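Local coordinates for glyoxalase family protein (PDB 1ZSW) that is of unknown function but binds a zinc ion and belongs to the glyoxalase/bleomycin resistance/dioxygenase superfamily, whose members are commonly metal-dependent enzymes, at residues K119-K124 against K169-A174; L315-F320 against A326-N331. All coordinates share one frame; numbering follows the deposited sequence. Where two conformers were deposited one is given.

Interaction 1: residues K119-K124 against K169-A174; sequences KERFEK and KSEVPA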
loop_
_atom_site.group_PDB
_atom_site.type_symbol
_atom_site.label_atom_id
_atom_site.label_comp_id
_atom_site.label_asym_id
_atom_site.label_seq_id
_atom_site.Cartn_x
_atom_site.Cartn_y
_atom_site.Cartn_z
ATOM N N LYS A 119 -6.771 -19.919 -6.059
ATOM C CA LYS A 119 -6.736 -20.380 -7.437
ATOM C C LYS A 119 -8.139 -20.765 -7.904
ATOM O O LYS A 119 -8.569 -20.332 -8.971
ATOM C CB LYS A 119 -5.754 -21.557 -7.605
ATOM C CG LYS A 119 -5.515 -21.910 -9.074
ATOM C CD LYS A 119 -4.080 -22.316 -9.327
ATOM C CE LYS A 119 -3.718 -22.107 -10.800
ATOM N NZ LYS A 119 -4.602 -22.899 -11.709
ATOM N N GLU A 120 -8.866 -21.563 -7.117
ATOM C CA GLU A 120 -10.240 -21.917 -7.527
ATOM C C GLU A 120 -11.150 -20.695 -7.624
ATOM O O GLU A 120 -11.917 -20.553 -8.583
ATOM C CB GLU A 120 -10.852 -23.010 -6.639
ATOM C CG GLU A 120 -12.378 -23.211 -6.815
ATOM C CD GLU A 120 -12.809 -23.595 -8.232
ATOM O OE1 GLU A 120 -12.089 -24.365 -8.912
ATOM O OE2 GLU A 120 -13.893 -23.132 -8.655
ATOM N N ARG A 121 -11.042 -19.791 -6.651
ATOM C CA ARG A 121 -11.862 -18.584 -6.667
ATOM C C ARG A 121 -11.599 -17.697 -7.892
ATOM O O ARG A 121 -12.517 -17.144 -8.483
ATOM C CB ARG A 121 -11.630 -17.786 -5.371
ATOM C CG ARG A 121 -12.627 -16.630 -5.191
ATOM C CD ARG A 121 -12.641 -16.151 -3.731
ATOM N NE ARG A 121 -13.622 -15.065 -3.579
ATOM C CZ ARG A 121 -14.913 -15.255 -3.333
ATOM N NH1 ARG A 121 -15.726 -14.210 -3.217
ATOM N NH2 ARG A 121 -15.395 -16.500 -3.222
ATOM N N PHE A 122 -10.328 -17.571 -8.267
ATOM C CA PHE A 122 -9.951 -16.813 -9.440
ATOM C C PHE A 122 -10.504 -17.459 -10.719
ATOM O O PHE A 122 -10.918 -16.749 -11.646
ATOM C CB PHE A 122 -8.420 -16.681 -9.518
ATOM C CG PHE A 122 -7.821 -15.718 -8.497
ATOM C CD1 PHE A 122 -6.471 -15.787 -8.173
ATOM C CD2 PHE A 122 -8.610 -14.741 -7.877
ATOM C CE1 PHE A 122 -5.878 -14.904 -7.234
ATOM C CE2 PHE A 122 -8.041 -13.854 -6.938
ATOM C CZ PHE A 122 -6.680 -13.932 -6.622
ATOM N N GLU A 123 -10.503 -18.792 -10.763
ATOM C CA GLU A 123 -11.088 -19.517 -11.897
ATOM C C GLU A 123 -12.570 -19.160 -11.980
ATOM O O GLU A 123 -13.067 -18.723 -13.023
ATOM C CB GLU A 123 -10.915 -21.032 -11.723
ATOM C CG GLU A 123 -9.475 -21.543 -11.849
ATOM C CD GLU A 123 -9.312 -22.976 -11.357
ATOM O OE1 GLU A 123 -10.339 -23.646 -11.106
ATOM O OE2 GLU A 123 -8.159 -23.427 -11.203
ATOM N N LYS A 124 -13.258 -19.298 -10.848
ATOM C CA LYS A 124 -14.684 -19.015 -10.754
ATOM C C LYS A 124 -15.051 -17.593 -11.210
ATOM O O LYS A 124 -16.041 -17.378 -11.908
ATOM C CB LYS A 124 -15.168 -19.255 -9.321
ATOM C CG LYS A 124 -16.602 -18.789 -9.044
ATOM C CD LYS A 124 -17.635 -19.540 -9.890
ATOM C CE LYS A 124 -17.792 -20.985 -9.438
ATOM N NZ LYS A 124 -17.968 -21.069 -7.957
ATOM N N LYS A 169 -17.800 -10.321 7.780
ATOM C CA LYS A 169 -18.832 -10.243 6.741
ATOM C C LYS A 169 -18.274 -10.409 5.333
ATOM O O LYS A 169 -18.956 -10.146 4.348
ATOM C CB LYS A 169 -19.638 -8.951 6.842
ATOM C CG LYS A 169 -20.486 -8.885 8.085
ATOM C CD LYS A 169 -21.098 -7.526 8.207
ATOM C CE LYS A 169 -21.475 -7.246 9.654
ATOM N NZ LYS A 169 -22.854 -7.693 9.985
ATOM N N SER A 170 -17.019 -10.868 5.273
ATOM C CA SER A 170 -16.369 -11.195 3.992
ATOM C C SER A 170 -17.023 -12.380 3.290
ATOM O O SER A 170 -17.537 -13.273 3.948
ATOM C CB SER A 170 -14.917 -11.543 4.258
ATOM O OG SER A 170 -14.228 -11.732 3.006
ATOM N N GLU A 171 -16.981 -12.412 1.963
ATOM C CA GLU A 171 -17.318 -13.624 1.221
ATOM C C GLU A 171 -16.335 -14.772 1.422
ATOM O O GLU A 171 -16.651 -15.930 1.099
ATOM C CB GLU A 171 -17.394 -13.325 -0.276
ATOM C CG GLU A 171 -18.503 -12.371 -0.688
ATOM C CD GLU A 171 -19.869 -12.980 -0.522
ATOM O OE1 GLU A 171 -20.750 -12.330 0.083
ATOM O OE2 GLU A 171 -20.069 -14.110 -0.997
ATOM N N VAL A 172 -15.142 -14.451 1.936
ATOM C CA VAL A 172 -14.026 -15.394 2.051
ATOM C C VAL A 172 -13.895 -15.938 3.469
ATOM O O VAL A 172 -14.010 -15.176 4.451
ATOM C CB VAL A 172 -12.686 -14.656 1.656
ATOM C CG1 VAL A 172 -11.463 -15.574 1.764
ATOM C CG2 VAL A 172 -12.817 -14.123 0.253
ATOM N N PRO A 173 -13.677 -17.276 3.606
ATOM C CA PRO A 173 -13.499 -17.837 4.942
ATOM C C PRO A 173 -12.362 -17.147 5.687
ATOM O O PRO A 173 -11.345 -16.821 5.066
ATOM C CB PRO A 173 -13.088 -19.293 4.665
ATOM C CG PRO A 173 -13.494 -19.598 3.324
ATOM C CD PRO A 173 -13.585 -18.285 2.548
ATOM N N ALA A 174 -12.520 -16.915 6.992
ATOM C CA ALA A 174 -11.480 -16.251 7.768
ATOM C C ALA A 174 -10.086 -16.827 7.498
ATOM O O ALA A 174 -9.119 -16.073 7.352
ATOM C CB ALA A 174 -11.769 -16.334 9.242
HETATM O O HOH W 1 -18.532 -14.718 -3.401
#

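Interaction 2: residues L315-F320 against A326-N331; sequences LDLPPF and AEIEAN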
loop_
_atom_site.group_PDB
_atom_site.type_symbol
_atom_site.label_atom_id
_atom_site.label_comp_id
_atom_site.label_asym_id
_atom_site.label_seq_id
_atom_site.Cartn_x
_atom_site.Cartn_y
_atom_site.Cartn_z
ATOM N N LEU A 315 -21.010 7.979 2.580
ATOM C CA LEU A 315 -19.984 8.892 2.098
ATOM C C LEU A 315 -19.449 9.718 3.234
ATOM O O LEU A 315 -20.160 10.589 3.753
ATOM C CB LEU A 315 -20.536 9.805 1.014
ATOM C CG LEU A 315 -19.542 10.789 0.392
ATOM C CD1 LEU A 315 -18.482 10.041 -0.430
ATOM C CD2 LEU A 315 -20.279 11.784 -0.481
ATOM N N ASP A 316 -18.214 9.421 3.633
ATOM C CA ASP A 316 -17.567 10.108 4.739
ATOM C C ASP A 316 -16.713 11.241 4.227
ATOM O O ASP A 316 -16.074 11.132 3.178
ATOM C CB ASP A 316 -16.715 9.142 5.556
ATOM C CG ASP A 316 -17.564 8.126 6.326
ATOM O OD1 ASP A 316 -18.741 8.432 6.655
ATOM O OD2 ASP A 316 -17.052 7.018 6.606
ATOM N N LEU A 317 -16.712 12.341 4.969
ATOM C CA LEU A 317 -15.943 13.514 4.586
ATOM C C LEU A 317 -15.135 13.994 5.768
ATOM O O LEU A 317 -15.566 13.850 6.918
ATOM C CB LEU A 317 -16.855 14.634 4.091
ATOM C CG LEU A 317 -17.678 14.345 2.840
ATOM C CD1 LEU A 317 -18.725 15.416 2.651
ATOM C CD2 LEU A 317 -16.772 14.178 1.599
ATOM N N PRO A 318 -13.953 14.560 5.487
ATOM C CA PRO A 318 -13.161 15.205 6.523
ATOM C C PRO A 318 -13.963 16.448 6.947
ATOM O O PRO A 318 -14.711 16.976 6.128
ATOM C CB PRO A 318 -11.865 15.587 5.788
ATOM C CG PRO A 318 -12.258 15.673 4.328
ATOM C CD PRO A 318 -13.327 14.639 4.147
ATOM N N PRO A 319 -13.853 16.865 8.222
ATOM C CA PRO A 319 -14.684 17.976 8.718
ATOM C C PRO A 319 -14.712 19.209 7.817
ATOM O O PRO A 319 -15.783 19.789 7.625
ATOM C CB PRO A 319 -14.043 18.305 10.059
ATOM C CG PRO A 319 -13.510 17.007 10.537
ATOM C CD PRO A 319 -13.010 16.306 9.289
ATOM N N PHE A 320 -13.565 19.579 7.242
ATOM C CA PHE A 320 -13.469 20.802 6.440
ATOM C C PHE A 320 -14.309 20.812 5.168
ATOM O O PHE A 320 -14.467 21.863 4.543
ATOM C CB PHE A 320 -12.000 21.168 6.141
ATOM C CG PHE A 320 -11.402 20.470 4.931
ATOM C CD1 PHE A 320 -11.429 21.072 3.675
ATOM C CD2 PHE A 320 -10.763 19.236 5.064
ATOM C CE1 PHE A 320 -10.851 20.441 2.562
ATOM C CE2 PHE A 320 -10.182 18.598 3.960
ATOM C CZ PHE A 320 -10.232 19.201 2.712
ATOM N N ALA A 326 -23.459 19.008 0.242
ATOM C CA ALA A 326 -24.556 19.099 -0.735
ATOM C C ALA A 326 -24.035 19.155 -2.165
ATOM O O ALA A 326 -24.536 18.447 -3.038
ATOM C CB ALA A 326 -25.444 20.310 -0.442
ATOM N N GLU A 327 -23.023 19.995 -2.380
ATOM C CA GLU A 327 -22.358 20.129 -3.672
ATOM C C GLU A 327 -21.631 18.840 -4.044
ATOM O O GLU A 327 -21.796 18.332 -5.157
ATOM C CB GLU A 327 -21.373 21.311 -3.653
ATOM C CG GLU A 327 -20.356 21.356 -4.816
ATOM C CD GLU A 327 -20.952 21.842 -6.145
ATOM O OE1 GLU A 327 -22.180 22.100 -6.213
ATOM O OE2 GLU A 327 -20.181 21.965 -7.129
ATOM N N ILE A 328 -20.821 18.329 -3.113
ATOM C CA ILE A 328 -20.021 17.119 -3.337
ATOM C C ILE A 328 -20.927 15.930 -3.693
ATOM O O ILE A 328 -20.699 15.242 -4.701
ATOM C CB ILE A 328 -19.099 16.818 -2.109
ATOM C CG1 ILE A 328 -18.000 17.884 -2.001
ATOM C CG2 ILE A 328 -18.464 15.421 -2.192
ATOM C CD1 ILE A 328 -17.268 17.917 -0.653
ATOM N N GLU A 329 -21.964 15.720 -2.885
ATOM C CA GLU A 329 -22.897 14.612 -3.093
ATOM C C GLU A 329 -23.618 14.700 -4.430
ATOM O O GLU A 329 -23.791 13.692 -5.109
ATOM C CB GLU A 329 -23.911 14.505 -1.944
ATOM C CG GLU A 329 -23.316 13.944 -0.649
ATOM C CD GLU A 329 -24.358 13.563 0.397
ATOM O OE1 GLU A 329 -25.505 14.054 0.336
ATOM O OE2 GLU A 329 -24.023 12.765 1.298
ATOM N N ALA A 330 -24.020 15.916 -4.798
ATOM C CA ALA A 330 -24.726 16.163 -6.056
ATOM C C ALA A 330 -23.899 15.784 -7.288
ATOM O O ALA A 330 -24.460 15.352 -8.300
ATOM C CB ALA A 330 -25.175 17.616 -6.130
ATOM N N ASN A 331 -22.574 15.924 -7.195
ATOM C CA ASN A 331 -21.674 15.632 -8.316
ATOM C C ASN A 331 -21.189 14.167 -8.381
ATOM O O ASN A 331 -20.462 13.793 -9.303
ATOM C CB ASN A 331 -20.468 16.577 -8.299
ATOM C CG ASN A 331 -19.749 16.639 -9.641
ATOM O OD1 ASN A 331 -20.261 17.213 -10.607
ATOM N ND2 ASN A 331 -18.555 16.057 -9.703
#

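Interaction 1: residues K119-K124 against K169-A174
R121 reaches from helix 112-124 to the loop residues E171 and V172; the CA atoms of R121 and V172 are 9.5 Å apart. With CG anti to the backbone N (chi1 -170°) and the chain stretched out as far as NE, the guanidinium is delivered to the turn itself. One of its faces takes the V172 methyl, CG2 lying 4.0 Å from R121 NE and displaced toward the rim. NH1 meets the aliphatic part of E171, 3.5 Å from CB. The opposite charges do not touch: R121 NH1 and E171 OE2 are 4.9 Å apart, bridged by a water that lies in the guanidinium plane, accepts from NH1 and donates to OE2. The direct polar grip on R121 comes from backbone carbonyls, V51 O for NE and N50 O for NH1, which help fix the rotation of the group. S170 OG accepts from V172 N in an ST turn (3.1 Å, 165°) that shapes the loop, and it also bonds G53 O. V172 packs on Y117 and W118 as well, and the contact brings together helix 112-124, the end of helix 41-51 and the loop linking strands 150-155 and 180-188.

Interaction 2: residues L315-F320 against A326-N331
The CA atoms of L315 and E329 stand 8.3 Å apart and those of L317 and I328 9.6 Å, a spacing bridged entirely by side chains. This is a local loop-helix packing in the C-terminal extension that follows strand 292-300: the chain runs through 315-320, turns, and comes back as the short helix 325-330, whose inner side faces the segment it has just left. I328 supplies the apolar centre. Its CG2 methyl is approached from one side by both leucine branches, L315 CD2 at 4.4 Å and L317 CD2 at 4.3 Å, a small hydrophobic cluster at the long end of van der Waals range. L317 and I328 are buried, and both also touch V61 of strand 55-62, which extends the cluster onto an edge strand of the sheet; I328 further meets P66. Backbone bonds between D316 and M59 tie the 315-320 segment to the same strand, and D316 O accepts from T60 OG1.

The outer side of the contact is made by E329. Its CB leaves the helix across the line to the leucines, yet the chain, extended beyond CG, slides past L315 in the opposite direction, with the CG methylene alone making the apolar contact. At the far end, E329 OE2 forms a salt bridge with R325 NH1, and L315 O accepts from the same NH1, so one guanidinium nitrogen links both segments through polar bonds. Alongside that polar link, L315 with CG anti to its own N (chi1 -178°) presents CD2 to E329 CG at 3.7 Å.

Overall arrangement
Interaction 1 and interaction 2 come in series along the chain, and lie in different parts of the molecule: their centres are 33 Å apart and their nearest atoms about 15 Å apart. Interaction 1 packs helix 112-124 against the linker before strand 180-188, beside the sheet that contains strands 101-109 and 138-144. Interaction 2 folds the C-terminal tail onto strand 55-62, the outermost strand at one end of the zinc-bearing sheet. That sheet carries zinc ligands H33, H246 and E294 on strands 31-38, 244-251 and 292-300. Both contacts lie away from the metal: interaction 1 joins a helix to a loop beside one sheet, while interaction 2 closes the tail against an edge of the other.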